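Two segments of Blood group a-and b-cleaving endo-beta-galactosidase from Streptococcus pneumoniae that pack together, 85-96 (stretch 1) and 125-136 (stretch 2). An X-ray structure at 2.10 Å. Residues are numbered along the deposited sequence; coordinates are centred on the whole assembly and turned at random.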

# COMPACT_ATOMS: atom_id res chain seq x y z
N THR A 85 14.84 -7.28 12.43
CA THR A 85 15.88 -6.84 13.37
C THR A 85 16.83 -7.97 13.75
O THR A 85 16.48 -9.15 13.63
N TYR A 86 18.03 -7.61 14.19
CA TYR A 86 18.96 -8.54 14.81
C TYR A 86 18.92 -8.32 16.32
O TYR A 86 18.95 -7.18 16.78
N ILE A 87 18.85 -9.40 17.08
CA ILE A 87 18.83 -9.30 18.54
C ILE A 87 20.00 -10.01 19.20
O ILE A 87 20.52 -11.00 18.69
N GLY A 88 20.41 -9.48 20.35
CA GLY A 88 21.47 -10.06 21.15
C GLY A 88 21.87 -9.09 22.24
O GLY A 88 21.27 -8.02 22.38
N ILE A 89 22.87 -9.46 23.03
CA ILE A 89 23.42 -8.57 24.04
C ILE A 89 24.57 -7.79 23.41
O ILE A 89 25.46 -8.38 22.79
N ASP A 90 24.53 -6.47 23.54
CA ASP A 90 25.55 -5.61 22.93
C ASP A 90 26.96 -5.94 23.41
O ASP A 90 27.17 -6.27 24.58
N GLN A 91 27.92 -5.83 22.49
CA GLN A 91 29.33 -6.10 22.79
C GLN A 91 29.91 -5.19 23.87
O GLN A 91 30.92 -5.53 24.49
N SER A 92 29.27 -4.05 24.11
CA SER A 92 29.70 -3.09 25.14
C SER A 92 29.26 -3.46 26.56
O SER A 92 29.59 -2.75 27.52
N ALA A 93 28.51 -4.56 26.70
CA ALA A 93 27.96 -4.96 28.00
C ALA A 93 29.04 -5.31 29.03
O ALA A 93 30.11 -5.80 28.69
N ASN A 94 28.74 -5.03 30.30
CA ASN A 94 29.55 -5.52 31.41
C ASN A 94 29.29 -7.02 31.57
O ASN A 94 28.22 -7.42 32.02
N SER A 95 30.26 -7.82 31.16
CA SER A 95 30.18 -9.28 31.29
C SER A 95 31.30 -9.83 32.19
O SER A 95 31.78 -10.94 31.97
N SER A 96 31.68 -9.05 33.19
CA SER A 96 32.82 -9.38 34.06
C SER A 96 32.52 -10.52 35.04
O SER A 96 33.44 -11.17 35.55
N GLY A 125 18.44 -18.73 26.67
CA GLY A 125 18.48 -17.28 26.48
C GLY A 125 19.74 -16.77 25.82
O GLY A 125 20.36 -17.47 25.02
N PHE A 126 20.12 -15.54 26.16
CA PHE A 126 21.33 -14.92 25.60
C PHE A 126 22.39 -14.67 26.66
O PHE A 126 22.08 -14.24 27.78
N ARG A 127 23.63 -14.95 26.30
CA ARG A 127 24.80 -14.61 27.09
C ARG A 127 25.65 -13.60 26.31
O ARG A 127 25.32 -13.27 25.18
N TYR A 128 26.73 -13.13 26.93
CA TYR A 128 27.58 -12.10 26.34
C TYR A 128 28.14 -12.51 24.97
O TYR A 128 28.35 -11.66 24.11
N ASN A 129 28.38 -13.81 24.79
CA ASN A 129 28.95 -14.33 23.55
C ASN A 129 27.96 -15.11 22.69
O ASN A 129 28.37 -15.81 21.76
N THR A 130 26.67 -15.00 22.99
CA THR A 130 25.64 -15.60 22.15
C THR A 130 25.52 -14.80 20.86
O THR A 130 25.31 -13.59 20.89
N GLN A 131 25.67 -15.50 19.73
CA GLN A 131 25.60 -14.87 18.42
C GLN A 131 24.19 -14.35 18.14
O GLN A 131 23.20 -14.89 18.66
N ALA A 132 24.10 -13.30 17.33
CA ALA A 132 22.84 -12.60 17.07
C ALA A 132 21.80 -13.47 16.37
O ALA A 132 22.14 -14.31 15.54
N GLN A 133 20.54 -13.28 16.73
CA GLN A 133 19.42 -13.90 16.01
C GLN A 133 18.73 -12.86 15.14
O GLN A 133 18.48 -11.73 15.58
N PHE A 134 18.43 -13.24 13.90
CA PHE A 134 17.71 -12.38 12.97
C PHE A 134 16.21 -12.67 13.03
O PHE A 134 15.79 -13.82 12.92
N ILE A 135 15.42 -11.62 13.22
CA ILE A 135 13.97 -11.73 13.27
C ILE A 135 13.36 -11.16 11.99
O ILE A 135 13.71 -10.06 11.56
N SER A 136 12.46 -11.93 11.38
CA SER A 136 11.65 -11.46 10.27
C SER A 136 10.23 -11.99 10.43
O SER A 136 9.97 -13.17 10.22

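The apolar centre of this contact is built around I87, which loses more surface to the other stretch than any other residue here. Its chi1 is p and its chi2 t, a setting that brings CD1 to 3.8 Å from CZ of F126, while I87 CG2 lies 3.8 Å from CD1 of I135. A branched aliphatic side chain suits this position: it covers I135 with both CG2 and CD1, and CD1 reaches F126 as well. I135, with chi1 m and chi2 t, extends its CD1 to 3.8 Å from CG2 of T85 as well. T85 (chi1 t) thus turns its methyl to the hydrocarbon, and its hydroxyl is satisfied elsewhere in the structure. Q133 shares this face of the sheet with T85, I87 and I135; its CB packs 3.9 Å from CG1 of I87, after which the m, m side chain leads its polar end away from the contact.

F126 points toward stretch 1 with chi1 m and joins the strand packing to the loop beyond it. Next to its ring is G88, whose CA is 4.1 Å from F126 CD2. Here the chain turns a corner, and I89 then points back toward stretch 2. With chi1 m and chi2 t, I89 puts its CD1 3.9 Å from CB of F126 and 3.4 Å from the F126 O, so that the end of a long aliphatic side chain fills the space along the backbone of the 126-128 segment.

On the other face of the sheet Y86 (chi1 m) and F134 (chi1 t) form a second apolar patch. They are a non-hydrogen-bonded pair, with CA atoms 4.4 Å apart, which brings the side chains close together. CD1 of F134 lies over one face of the Y86 ring, 3.6 Å from Y86 CZ; the ring planes meet obliquely at 46°. Aromatic carbons suit a patch that is partly open to solvent.

Between the two faces, the backbone ties the strands together in antiparallel register. T85 N donates to I135 O (3.1 Å) and I135 N to T85 O (2.7 Å); I87 N donates to Q133 O (2.8 Å) and Q133 N to I87 O (3.0 Å).

Beyond the paired strands, waters join the backbones of the two stretches, alongside direct contacts. One water accepts from I89 N (2.9 Å) and donates to R127 O and T130 O (both 2.8 Å), linking the stretches; R127 O also accepts from T130 N (3.1 Å). A second donates to D90 O (3.0 Å) and Y128 O (3.2 Å). Two type I turns shape this edge: S92 N donates to D90 OD2 (3.0 Å) in one, R127 N to T130 OG1 (2.7 Å) in the other. At the margin, S95 (chi1 p) points toward stretch 2, its CB 3.5 Å from CB of Y128 (chi1 p); serine's short side chain fits here, with OG lying obliquely to the Y128 ring.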

# COMPACT_ATOMS: atom_id res chain seq x y z
CB THR A 85 15.27 -6.22 14.66
OG1 THR A 85 16.29 -5.52 15.39
CG2 THR A 85 14.66 -7.29 15.56
CB TYR A 86 20.38 -8.31 14.29
CG TYR A 86 20.58 -8.61 12.82
CD1 TYR A 86 20.32 -7.64 11.86
CD2 TYR A 86 21.04 -9.86 12.40
CE1 TYR A 86 20.50 -7.90 10.51
CE2 TYR A 86 21.22 -10.13 11.04
CZ TYR A 86 20.95 -9.15 10.11
OH TYR A 86 21.13 -9.40 8.76
CB ILE A 87 17.49 -9.82 19.16
CG1 ILE A 87 17.18 -11.25 18.68
CG2 ILE A 87 16.35 -8.86 18.86
CD1 ILE A 87 16.13 -11.98 19.52
CB ILE A 89 23.90 -9.34 25.30
CG1 ILE A 89 22.72 -10.08 25.95
CG2 ILE A 89 24.56 -8.39 26.30
CD1 ILE A 89 23.12 -11.10 27.00
CB ASP A 90 25.24 -4.13 23.20
CG ASP A 90 26.00 -3.21 22.27
OD1 ASP A 90 25.54 -3.00 21.13
OD2 ASP A 90 27.06 -2.71 22.67
CB GLN A 91 30.17 -6.01 21.51
CG GLN A 91 29.98 -7.18 20.55
CD GLN A 91 30.63 -8.45 21.04
OE1 GLN A 91 29.96 -9.37 21.51
NE2 GLN A 91 31.96 -8.50 20.96
CB SER A 92 29.19 -1.69 24.80
OG SER A 92 27.78 -1.61 24.95
CB ALA A 93 27.01 -6.14 27.84
CB ASN A 94 29.20 -4.76 32.71
CG ASN A 94 30.06 -5.18 33.91
OD1 ASN A 94 30.79 -6.17 33.87
ND2 ASN A 94 29.96 -4.42 34.98
CB SER A 95 30.22 -9.94 29.91
OG SER A 95 31.46 -9.71 29.26
CB SER A 96 33.28 -8.14 34.83
OG SER A 96 32.21 -7.58 35.57
CB PHE A 126 20.99 -13.60 24.89
CG PHE A 126 20.19 -13.78 23.62
CD1 PHE A 126 18.80 -13.83 23.66
CD2 PHE A 126 20.84 -13.89 22.39
CE1 PHE A 126 18.07 -14.00 22.49
CE2 PHE A 126 20.11 -14.06 21.22
CZ PHE A 126 18.72 -14.11 21.26
CB ARG A 127 25.63 -15.87 27.40
CG ARG A 127 24.88 -16.99 28.11
CD ARG A 127 24.53 -16.64 29.55
NE ARG A 127 23.88 -17.75 30.24
CZ ARG A 127 22.57 -18.01 30.22
NH1 ARG A 127 21.74 -17.24 29.53
NH2 ARG A 127 22.10 -19.05 30.88
CB TYR A 128 28.74 -11.76 27.29
CG TYR A 128 29.94 -12.67 27.14
CD1 TYR A 128 29.95 -13.93 27.74
CD2 TYR A 128 31.04 -12.29 26.38
CE1 TYR A 128 31.04 -14.78 27.60
CE2 TYR A 128 32.13 -13.13 26.23
CZ TYR A 128 32.12 -14.38 26.84
OH TYR A 128 33.20 -15.22 26.69
CB ASN A 129 30.20 -15.18 23.86
CG ASN A 129 29.87 -16.45 24.64
OD1 ASN A 129 28.93 -16.48 25.43
ND2 ASN A 129 30.65 -17.50 24.41
CB THR A 130 24.27 -15.67 22.85
OG1 THR A 130 24.41 -16.27 24.13
CG2 THR A 130 23.28 -16.49 22.02
CB GLN A 131 26.06 -15.84 17.33
CG GLN A 131 27.54 -16.22 17.43
CD GLN A 131 28.00 -17.14 16.32
OE1 GLN A 131 27.19 -17.74 15.61
NE2 GLN A 131 29.32 -17.26 16.16
CB ALA A 132 23.10 -11.34 16.25
CB GLN A 133 18.41 -14.52 16.99
CG GLN A 133 18.90 -15.77 17.71
CD GLN A 133 18.96 -17.00 16.81
OE1 GLN A 133 18.30 -17.06 15.77
NE2 GLN A 133 19.74 -17.99 17.22
CB PHE A 134 18.23 -12.57 11.53
CG PHE A 134 17.51 -11.74 10.50
CD1 PHE A 134 17.63 -10.35 10.49
CD2 PHE A 134 16.74 -12.35 9.51
CE1 PHE A 134 16.97 -9.58 9.53
CE2 PHE A 134 16.08 -11.59 8.54
CZ PHE A 134 16.20 -10.20 8.55
CB ILE A 135 13.36 -10.97 14.49
CG1 ILE A 135 13.96 -11.48 15.81
CG2 ILE A 135 11.84 -11.11 14.51
CD1 ILE A 135 13.60 -10.64 17.02
CB SER A 136 12.25 -11.88 8.93
OG SER A 136 11.63 -11.19 7.86
O HOH W 1 24.08 -12.11 22.95
O HOH W 2 28.68 -8.74 25.44